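Local coordinates for protein isocitrate dehydrogenase [NAD] subunit 2, mitochondrial (Saccharomyces cerevisiae, PDB 3BLX) that catalyses the NAD(+)-dependent oxidative decarboxylation of isocitrate to 2-oxoglutarate in the citric acid cycle, within an octamer with subunit 1, and also binds mitochondrial mRNA leaders, at residues Leu159-Arg162 / Asp163-Glu166; Val74-Ile77 / Thr78-Val82; Ser301-Met304 / Met305-Met309; Ile36-Ser39 / Val40-Phe44. All coordinates share one frame; numbering follows the deposited sequence.

Interaction 1: residues Leu159-Arg162 / Asp163-Glu166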
loop_
_atom_site.group_PDB
_atom_site.type_symbol
_atom_site.label_atom_id
_atom_site.label_comp_id
_atom_site.label_asym_id
_atom_site.label_seq_id
_atom_site.Cartn_x
_atom_site.Cartn_y
_atom_site.Cartn_z
ATOM N N LEU B 159 -16.829 -24.953 -21.929
ATOM C CA LEU B 159 -17.394 -26.271 -22.114
ATOM C C LEU B 159 -17.583 -26.567 -23.581
ATOM O O LEU B 159 -17.972 -25.686 -24.358
ATOM C CB LEU B 159 -18.767 -26.310 -21.467
ATOM C CG LEU B 159 -19.012 -27.537 -20.629
ATOM C CD1 LEU B 159 -18.029 -27.532 -19.511
ATOM C CD2 LEU B 159 -20.402 -27.452 -20.094
ATOM N N ILE B 160 -17.315 -27.809 -23.956
ATOM C CA ILE B 160 -17.705 -28.308 -25.280
ATOM C C ILE B 160 -18.347 -29.703 -25.156
ATOM O O ILE B 160 -17.844 -30.544 -24.432
ATOM C CB ILE B 160 -16.516 -28.284 -26.292
ATOM C CG1 ILE B 160 -17.016 -28.253 -27.720
ATOM C CG2 ILE B 160 -15.639 -29.485 -26.147
ATOM C CD1 ILE B 160 -15.919 -28.523 -28.727
ATOM N N THR B 161 -19.470 -29.939 -25.826
ATOM C CA THR B 161 -20.161 -31.234 -25.712
ATOM C C THR B 161 -20.310 -31.928 -27.050
ATOM O O THR B 161 -20.416 -31.269 -28.077
ATOM C CB THR B 161 -21.583 -31.134 -25.086
ATOM O OG1 THR B 161 -22.462 -30.410 -25.960
ATOM C CG2 THR B 161 -21.557 -30.483 -23.708
ATOM N N ARG B 162 -20.324 -33.261 -27.012
ATOM C CA ARG B 162 -20.573 -34.093 -28.186
ATOM C C ARG B 162 -21.914 -33.717 -28.827
ATOM O O ARG B 162 -21.974 -33.488 -30.029
ATOM C CB ARG B 162 -20.515 -35.583 -27.811
ATOM C CG ARG B 162 -21.423 -36.480 -28.637
ATOM C CD ARG B 162 -21.057 -37.952 -28.500
ATOM N NE ARG B 162 -20.014 -38.369 -29.439
ATOM C CZ ARG B 162 -18.707 -38.279 -29.190
ATOM N NH1 ARG B 162 -18.288 -37.775 -28.032
ATOM N NH2 ARG B 162 -17.820 -38.683 -30.094
ATOM N N ASP B 163 -22.974 -33.599 -28.029
ATOM C CA ASP B 163 -24.301 -33.274 -28.571
ATOM C C ASP B 163 -24.312 -31.991 -29.405
ATOM O O ASP B 163 -24.762 -31.989 -30.542
ATOM C CB ASP B 163 -25.347 -33.180 -27.458
ATOM C CG ASP B 163 -25.726 -34.540 -26.873
ATOM O OD1 ASP B 163 -25.298 -35.579 -27.431
ATOM O OD2 ASP B 163 -26.462 -34.561 -25.853
ATOM N N ALA B 164 -23.826 -30.900 -28.844
ATOM C CA ALA B 164 -23.911 -29.622 -29.530
ATOM C C ALA B 164 -23.063 -29.630 -30.782
ATOM O O ALA B 164 -23.380 -28.938 -31.749
ATOM C CB ALA B 164 -23.482 -28.488 -28.610
ATOM N N SER B 165 -21.978 -30.399 -30.744
ATOM C CA SER B 165 -21.066 -30.526 -31.876
ATOM C C SER B 165 -21.662 -31.379 -33.025
ATOM O O SER B 165 -21.539 -31.024 -34.190
ATOM C CB SER B 165 -19.728 -31.118 -31.409
ATOM O OG SER B 165 -18.999 -30.176 -30.659
ATOM N N GLU B 166 -22.284 -32.506 -32.683
ATOM C CA GLU B 166 -22.960 -33.367 -33.643
ATOM C C GLU B 166 -24.275 -32.719 -33.928
ATOM O O GLU B 166 -25.315 -33.171 -33.460
ATOM C CB GLU B 166 -23.192 -34.752 -33.034
ATOM C CG GLU B 166 -24.128 -35.680 -33.813
ATOM C CD GLU B 166 -24.683 -36.839 -32.960
ATOM O OE1 GLU B 166 -24.130 -37.120 -31.859
ATOM O OE2 GLU B 166 -25.678 -37.467 -33.406
#
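Thr-161, the last residue of strand 153-161, caps the helix that starts right after it by taking the backbone N-H of Ala-164 on its hydroxyl. The bond from Ala-164 N to Thr-161 OG1 measures 3.2 Å and is nearly straight, at 163°. The hydroxyl reaches this spot because it sits between the backbone N and the carbonyl carbon (chi1 66°), which turns it over the first helical turn and leaves CG2 beside the backbone N. The same OG1 also bonds Glu-139, and Ala-164 CB lies 3.4 Å from Thr-161 OG1, alongside the capping bond. Thr-161 is gripped at its carbonyl too. Ser-165 N reaches Thr-161 O at 3.2 Å, and Ser-165 OG, folded back beside its own backbone N (chi1 -72°), gives a second bond to Thr-161 O at 3.1 Å. The two donors come from opposite faces of the carbonyl plane. Ile-160 brings CD1 to 4.0 Å from Ser-165 OG, a hydrophobic flank to that hydroxyl. One residue on, Glu-166 N meets Arg-162 O at 2.8 Å. Their charged ends stay near without meeting, Arg-162 NE 4.9 Å from Glu-166 OE1; the Glu-166 carboxylate forms its salt bridge with Arg-170, while Arg-162, bent at chi3, packs on Val-203 of helix 195-208. The whole is a side-chain N-cap at a strand-to-helix junction, where helix 162-178 takes over from a strand whose antiparallel sheet continues into a chain of isocitrate dehydrogenase subunit 1, consistent with the intersubunit clasp of this dehydrogenase family.

Interaction 2: residues Val74-Ile77 / Thr78-Val82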
loop_
_atom_site.group_PDB
_atom_site.type_symbol
_atom_site.label_atom_id
_atom_site.label_comp_id
_atom_site.label_asym_id
_atom_site.label_seq_id
_atom_site.Cartn_x
_atom_site.Cartn_y
_atom_site.Cartn_z
ATOM N N VAL B 74 -41.793 -13.187 -28.836
ATOM C CA VAL B 74 -41.630 -14.636 -28.673
ATOM C C VAL B 74 -42.726 -15.421 -29.414
ATOM O O VAL B 74 -42.427 -16.301 -30.223
ATOM C CB VAL B 74 -41.613 -15.059 -27.175
ATOM C CG1 VAL B 74 -41.532 -16.581 -27.040
ATOM C CG2 VAL B 74 -40.463 -14.396 -26.437
ATOM N N GLN B 75 -43.987 -15.093 -29.137
ATOM C CA GLN B 75 -45.124 -15.792 -29.734
ATOM C C GLN B 75 -45.159 -15.614 -31.243
ATOM O O GLN B 75 -45.398 -16.562 -31.993
ATOM C CB GLN B 75 -46.433 -15.299 -29.120
ATOM C CG GLN B 75 -46.497 -15.478 -27.618
ATOM C CD GLN B 75 -46.185 -16.901 -27.197
ATOM O OE1 GLN B 75 -46.488 -17.865 -27.921
ATOM N NE2 GLN B 75 -45.574 -17.045 -26.020
ATOM N N SER B 76 -44.919 -14.386 -31.681
ATOM C CA SER B 76 -44.883 -14.071 -33.098
ATOM C C SER B 76 -43.862 -14.912 -33.881
ATOM O O SER B 76 -44.163 -15.440 -34.950
ATOM C CB SER B 76 -44.577 -12.588 -33.277
ATOM O OG SER B 76 -44.330 -12.292 -34.637
ATOM N N ILE B 77 -42.650 -15.026 -33.346
ATOM C CA ILE B 77 -41.565 -15.709 -34.036
ATOM C C ILE B 77 -41.693 -17.215 -33.886
ATOM O O ILE B 77 -41.400 -17.943 -34.817
ATOM C CB ILE B 77 -40.193 -15.237 -33.522
ATOM C CG1 ILE B 77 -40.049 -13.738 -33.729
ATOM C CG2 ILE B 77 -39.093 -15.929 -34.248
ATOM C CD1 ILE B 77 -38.779 -13.193 -33.198
ATOM N N THR B 78 -42.142 -17.686 -32.721
ATOM C CA THR B 78 -42.346 -19.120 -32.503
ATOM C C THR B 78 -43.391 -19.656 -33.475
ATOM O O THR B 78 -43.344 -20.817 -33.904
ATOM C CB THR B 78 -42.820 -19.430 -31.068
ATOM O OG1 THR B 78 -41.859 -18.948 -30.121
ATOM C CG2 THR B 78 -43.015 -20.935 -30.878
ATOM N N LYS B 79 -44.339 -18.794 -33.816
ATOM C CA LYS B 79 -45.428 -19.163 -34.701
ATOM C C LYS B 79 -45.005 -19.128 -36.161
ATOM O O LYS B 79 -45.319 -20.041 -36.914
ATOM C CB LYS B 79 -46.615 -18.224 -34.504
ATOM C CG LYS B 79 -47.769 -18.467 -35.485
ATOM C CD LYS B 79 -48.480 -17.160 -35.853
ATOM C CE LYS B 79 -48.764 -16.301 -34.617
ATOM N NZ LYS B 79 -49.020 -14.871 -34.976
ATOM N N ASN B 80 -44.309 -18.067 -36.558
ATOM C CA ASN B 80 -43.917 -17.883 -37.956
ATOM C C ASN B 80 -42.741 -18.760 -38.382
ATOM O O ASN B 80 -42.610 -19.101 -39.563
ATOM C CB ASN B 80 -43.582 -16.423 -38.223
ATOM C CG ASN B 80 -44.769 -15.517 -38.037
ATOM O OD1 ASN B 80 -45.911 -15.973 -37.993
ATOM N ND2 ASN B 80 -44.510 -14.224 -37.921
ATOM N N LEU B 81 -41.891 -19.110 -37.416
ATOM C CA LEU B 81 -40.736 -19.993 -37.632
ATOM C C LEU B 81 -39.587 -19.320 -38.398
ATOM O O LEU B 81 -38.522 -19.923 -38.593
ATOM C CB LEU B 81 -41.148 -21.300 -38.320
ATOM C CG LEU B 81 -42.166 -22.207 -37.621
ATOM C CD1 LEU B 81 -42.264 -23.533 -38.351
ATOM C CD2 LEU B 81 -41.828 -22.430 -36.147
ATOM N N VAL B 82 -39.813 -18.079 -38.828
ATOM C CA VAL B 82 -38.792 -17.301 -39.515
ATOM C C VAL B 82 -38.855 -15.839 -39.113
ATOM O O VAL B 82 -39.939 -15.316 -38.857
ATOM C CB VAL B 82 -38.936 -17.407 -41.029
ATOM C CG1 VAL B 82 -38.098 -16.369 -41.712
ATOM C CG2 VAL B 82 -38.503 -18.765 -41.475
#
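Val-74 offers its carbonyl to both the backbone and the side chain of Thr-78. Thr-78 N lies 2.9 Å from Val-74 O, and Thr-78 OG1 comes in at 2.7 Å from Val-74 O, well above the carbonyl plane. Because OG1 stands beside its own backbone N (chi1 -59°), it faces back along the helix, and the side chains of Val-74 and Thr-78 run side by side. Gln-75 O receives Lys-79 N at 3.1 Å, with Lys-79 CB lying against the same oxygen; the Gln-75 amide itself turns back to Asp-71. These are the closing turns of helix 71-80, which delivers the chain to strand 82-85, outermost within this chain in the large mixed sheet. Ser-76 O accepts Asn-80 N at 3.1 Å, and the Asn-80 side chain folds over that carbonyl, its ND2 approaching Ser-76 OG to 3.8 Å. Both polar ends meet on Ser-25, while Asn-80 ND2 also bonds Glu-54. Ile-77 O takes the last of the helical bonds, from Leu-81 N at 2.9 Å; Leu-81 has positive phi (73°), and there the chain leaves the helix and turns into Val-82, whose backbone pairs with Ser-25.

Interaction 3: residues Ser301-Met304 / Met305-Met309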
loop_
_atom_site.group_PDB
_atom_site.type_symbol
_atom_site.label_atom_id
_atom_site.label_comp_id
_atom_site.label_asym_id
_atom_site.label_seq_id
_atom_site.Cartn_x
_atom_site.Cartn_y
_atom_site.Cartn_z
ATOM N N SER B 301 -29.434 -11.203 -46.727
ATOM C CA SER B 301 -29.942 -12.090 -45.685
ATOM C C SER B 301 -31.349 -12.495 -46.057
ATOM O O SER B 301 -31.821 -13.552 -45.653
ATOM C CB SER B 301 -29.951 -11.415 -44.307
ATOM O OG SER B 301 -28.691 -10.863 -43.973
ATOM N N SER B 302 -32.019 -11.630 -46.817
ATOM C CA SER B 302 -33.356 -11.914 -47.340
ATOM C C SER B 302 -33.261 -13.099 -48.280
ATOM O O SER B 302 -34.059 -14.034 -48.211
ATOM C CB SER B 302 -33.905 -10.722 -48.125
ATOM O OG SER B 302 -33.607 -9.505 -47.489
ATOM N N VAL B 303 -32.276 -13.039 -49.169
ATOM C CA VAL B 303 -31.995 -14.143 -50.056
ATOM C C VAL B 303 -31.819 -15.435 -49.279
ATOM O O VAL B 303 -32.437 -16.445 -49.603
ATOM C CB VAL B 303 -30.718 -13.902 -50.844
ATOM C CG1 VAL B 303 -30.489 -15.039 -51.785
ATOM C CG2 VAL B 303 -30.817 -12.610 -51.589
ATOM N N MET B 304 -30.965 -15.407 -48.260
ATOM C CA MET B 304 -30.727 -16.595 -47.452
ATOM C C MET B 304 -32.014 -17.095 -46.815
ATOM O O MET B 304 -32.225 -18.299 -46.682
ATOM C CB MET B 304 -29.702 -16.319 -46.352
ATOM C CG MET B 304 -28.304 -15.968 -46.820
ATOM S SD MET B 304 -27.127 -15.827 -45.431
ATOM C CE MET B 304 -26.919 -17.562 -45.057
ATOM N N MET B 305 -32.862 -16.157 -46.406
ATOM C CA MET B 305 -34.149 -16.483 -45.802
ATOM C C MET B 305 -35.102 -17.125 -46.826
ATOM O O MET B 305 -35.700 -18.178 -46.567
ATOM C CB MET B 305 -34.772 -15.236 -45.187
ATOM C CG MET B 305 -36.032 -15.515 -44.405
ATOM S SD MET B 305 -36.858 -14.036 -43.844
ATOM C CE MET B 305 -37.032 -13.103 -45.377
ATOM N N LEU B 306 -35.235 -16.496 -47.992
ATOM C CA LEU B 306 -36.026 -17.061 -49.087
ATOM C C LEU B 306 -35.602 -18.505 -49.332
ATOM O O LEU B 306 -36.404 -19.428 -49.197
ATOM C CB LEU B 306 -35.861 -16.218 -50.358
ATOM C CG LEU B 306 -36.889 -15.117 -50.698
ATOM C CD1 LEU B 306 -37.793 -14.746 -49.536
ATOM C CD2 LEU B 306 -36.200 -13.877 -51.270
ATOM N N ASN B 307 -34.328 -18.688 -49.662
ATOM C CA ASN B 307 -33.763 -20.019 -49.875
ATOM C C ASN B 307 -34.043 -20.998 -48.743
ATOM O O ASN B 307 -34.081 -22.197 -48.956
ATOM C CB ASN B 307 -32.255 -19.945 -50.113
ATOM C CG ASN B 307 -31.908 -19.563 -51.535
ATOM O OD1 ASN B 307 -32.501 -20.074 -52.486
ATOM N ND2 ASN B 307 -30.942 -18.661 -51.692
ATOM N N HIS B 308 -34.223 -20.498 -47.534
ATOM C CA HIS B 308 -34.454 -21.391 -46.408
ATOM C C HIS B 308 -35.930 -21.790 -46.393
ATOM O O HIS B 308 -36.314 -22.830 -45.824
ATOM C CB HIS B 308 -34.002 -20.726 -45.094
ATOM C CG HIS B 308 -34.369 -21.494 -43.859
ATOM N ND1 HIS B 308 -35.227 -20.995 -42.902
ATOM C CD2 HIS B 308 -34.000 -22.719 -43.425
ATOM C CE1 HIS B 308 -35.372 -21.878 -41.930
ATOM N NE2 HIS B 308 -34.637 -22.935 -42.224
ATOM N N MET B 309 -36.737 -20.962 -47.056
ATOM C CA MET B 309 -38.181 -21.142 -47.096
ATOM C C MET B 309 -38.613 -21.956 -48.314
ATOM O O MET B 309 -39.671 -22.586 -48.303
ATOM C CB MET B 309 -38.895 -19.785 -47.053
ATOM C CG MET B 309 -38.905 -19.148 -45.674
ATOM S SD MET B 309 -39.811 -17.596 -45.580
ATOM C CE MET B 309 -39.019 -16.688 -46.888
#
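Ser-302 and Leu-306 make the straightest of the backbone bonds here, Leu-306 N to Ser-302 O at 2.7 Å and 175°. On either side of it Met-305 N bonds Ser-301 O at 2.9 Å and Asn-307 N bonds Val-303 O at 2.9 Å. The bond from His-308 N to Met-304 O is weak; His-308 N also bonds Met-305 O, and Met-309 N bonds Leu-306 O and, weakly, Met-305 O, so three-residue spacing joins the usual four as helix 296-309 ends. Among the side chains, Val-303 and Asn-307 lie next to each other, pointing the same way, Val-303 CG1 meeting Asn-307 ND2 at 3.7 Å. Leu-306 drapes over the carbonyl it bonds, its CD2 3.7 Å from Ser-302 O. The serine hydroxyls look back up the helix: Ser-301 OG bonds Ala-297 O, and Ser-302 OG, beside its backbone N (chi1 -41°), bonds Leu-298 O. His-308, with its ring anti to the backbone N, sends NE2 to Gly-9 O and meets the ring of Phe-277. Helix 296-309 is wedged between neighbours: Val-303, Leu-306 and Asn-307 face helix 312-326, Ser-301 and Met-305 rest on Leu-84 of strand 82-85, and helix 33-45 packs against Ser-302 and Leu-306.

Interaction 4: residues Ile36-Ser39 / Val40-Phe44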
loop_
_atom_site.group_PDB
_atom_site.type_symbol
_atom_site.label_atom_id
_atom_site.label_comp_id
_atom_site.label_asym_id
_atom_site.label_seq_id
_atom_site.Cartn_x
_atom_site.Cartn_y
_atom_site.Cartn_z
ATOM N N ILE B 36 -33.491 0.683 -43.809
ATOM C CA ILE B 36 -33.011 -0.498 -44.500
ATOM C C ILE B 36 -34.108 -1.547 -44.580
ATOM O O ILE B 36 -34.188 -2.300 -45.532
ATOM C CB ILE B 36 -31.769 -1.048 -43.813
ATOM C CG1 ILE B 36 -30.566 -0.210 -44.203
ATOM C CG2 ILE B 36 -31.515 -2.477 -44.191
ATOM C CD1 ILE B 36 -29.288 -0.758 -43.635
ATOM N N SER B 37 -34.963 -1.591 -43.572
ATOM C CA SER B 37 -36.086 -2.518 -43.605
ATOM C C SER B 37 -37.084 -2.057 -44.646
ATOM O O SER B 37 -37.720 -2.866 -45.317
ATOM C CB SER B 37 -36.765 -2.589 -42.238
ATOM O OG SER B 37 -35.857 -3.006 -41.232
ATOM N N LYS B 38 -37.218 -0.739 -44.773
ATOM C CA LYS B 38 -38.175 -0.154 -45.708
ATOM C C LYS B 38 -37.799 -0.618 -47.092
ATOM O O LYS B 38 -38.653 -1.037 -47.857
ATOM C CB LYS B 38 -38.145 1.374 -45.630
ATOM C CG LYS B 38 -39.297 2.096 -46.326
ATOM C CD LYS B 38 -39.449 3.491 -45.742
ATOM C CE LYS B 38 -40.596 4.230 -46.372
ATOM N NZ LYS B 38 -40.190 5.131 -47.471
ATOM N N SER B 39 -36.504 -0.555 -47.386
ATOM C CA SER B 39 -35.979 -0.968 -48.679
ATOM C C SER B 39 -36.206 -2.443 -48.982
ATOM O O SER B 39 -36.315 -2.832 -50.140
ATOM C CB SER B 39 -34.490 -0.691 -48.759
ATOM O OG SER B 39 -33.940 -1.486 -49.780
ATOM N N VAL B 40 -36.260 -3.273 -47.949
ATOM C CA VAL B 40 -36.446 -4.694 -48.184
ATOM C C VAL B 40 -37.890 -4.984 -48.544
ATOM O O VAL B 40 -38.163 -5.851 -49.352
ATOM C CB VAL B 40 -36.043 -5.543 -46.977
ATOM C CG1 VAL B 40 -36.425 -7.011 -47.210
ATOM C CG2 VAL B 40 -34.557 -5.392 -46.707
ATOM N N LYS B 41 -38.808 -4.241 -47.942
ATOM C CA LYS B 41 -40.228 -4.421 -48.194
ATOM C C LYS B 41 -40.613 -3.952 -49.610
ATOM O O LYS B 41 -41.417 -4.594 -50.294
ATOM C CB LYS B 41 -41.041 -3.684 -47.121
ATOM C CG LYS B 41 -40.841 -4.217 -45.707
ATOM C CD LYS B 41 -41.510 -3.333 -44.650
ATOM C CE LYS B 41 -41.528 -4.034 -43.295
ATOM N NZ LYS B 41 -42.520 -3.478 -42.344
ATOM N N LYS B 42 -40.017 -2.844 -50.048
ATOM C CA LYS B 42 -40.271 -2.279 -51.375
ATOM C C LYS B 42 -39.746 -3.158 -52.515
ATOM O O LYS B 42 -40.226 -3.079 -53.649
ATOM C CB LYS B 42 -39.658 -0.875 -51.491
ATOM C CG LYS B 42 -40.346 0.203 -50.652
ATOM C CD LYS B 42 -39.800 1.610 -50.959
ATOM C CE LYS B 42 -40.524 2.675 -50.147
ATOM N NZ LYS B 42 -40.028 4.041 -50.473
ATOM N N ILE B 43 -38.743 -3.976 -52.213
ATOM C CA ILE B 43 -38.155 -4.882 -53.191
ATOM C C ILE B 43 -38.826 -6.245 -53.108
ATOM O O ILE B 43 -38.762 -7.036 -54.039
ATOM C CB ILE B 43 -36.647 -5.028 -52.963
ATOM C CG1 ILE B 43 -35.963 -3.670 -53.093
ATOM C CG2 ILE B 43 -36.030 -5.978 -53.941
ATOM C CD1 ILE B 43 -34.452 -3.760 -53.164
ATOM N N PHE B 44 -39.485 -6.517 -51.991
ATOM C CA PHE B 44 -40.196 -7.777 -51.822
ATOM C C PHE B 44 -41.603 -7.641 -52.398
ATOM O O PHE B 44 -42.171 -8.605 -52.922
ATOM C CB PHE B 44 -40.229 -8.203 -50.342
ATOM C CG PHE B 44 -39.182 -9.242 -49.973
ATOM C CD1 PHE B 44 -37.865 -9.111 -50.389
ATOM C CD2 PHE B 44 -39.515 -10.339 -49.195
ATOM C CE1 PHE B 44 -36.914 -10.058 -50.051
ATOM C CE2 PHE B 44 -38.561 -11.283 -48.857
ATOM C CZ PHE B 44 -37.264 -11.138 -49.291
#
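Val-40 lays its CG2 methyl, which stands beside the backbone N, against the Ile-36 carbonyl, while its N makes weak bonds to both Ile-36 O and Ser-37 O. Lys-41 N bonds Ser-37 O at 3.2 Å, and the side chain starts out across that same carbonyl, Lys-41 CG passing 3.4 Å from Ser-37 O. It then runs extended beyond CG to the salt bridge of its NZ with Glu-28, and makes a cation-pi interaction with Phe-26. The helix carrying these residues, 33-45, is the crossover of a beta-alpha-beta unit between strands 22-23 and 51-52, with Val-40 facing Leu-299 of helix 296-309. Lys-42 N bonds Lys-38 O at 3.2 Å. The side chains of Lys-42 and Lys-38 cross obliquely, and a bend of Lys-38 at chi4 (-97°) turns its NZ toward Lys-42; the ammonium groups end close together, though these exposed lysines touch a crystal neighbour and the placement of their ends is doubtful. Ile-43 N bonds Ser-39 O weakly, and the Ile-43 side chain lies against Ser-39, its CD1 4.1 Å from Ser-39 OG. Phe-44 turns one ring face to Val-40 CG1, 4.0 Å above the plane toward the rim, and its ring also meets that of Trp-53.

Interaction 3 is the middle member: its Met-305 SD packs on Val-82 CG1 of interaction 2 at 3.4 Å and its Leu-306 CD2 on Phe-44 CZ of interaction 4 at 3.5 Å, so the start of strand 82-85, just after helix 71-80, and helix 33-45 both pack on helix 296-309. Interactions 2 and 4 are about 9 Å apart at nearest atoms. Interaction 1 stands aside, its nearest atoms about 16 Å from interaction 3 and, on the opposite side of the chain's centre, about 29 Å from interaction 4. Between side chains, Met-304 lies about 7 Å from Arg-114 and Ile-77 about 12 Å from Arg-104, both probable substrate-binding residues; Ile-160 is about 10 Å from Lys-189, probably catalytic.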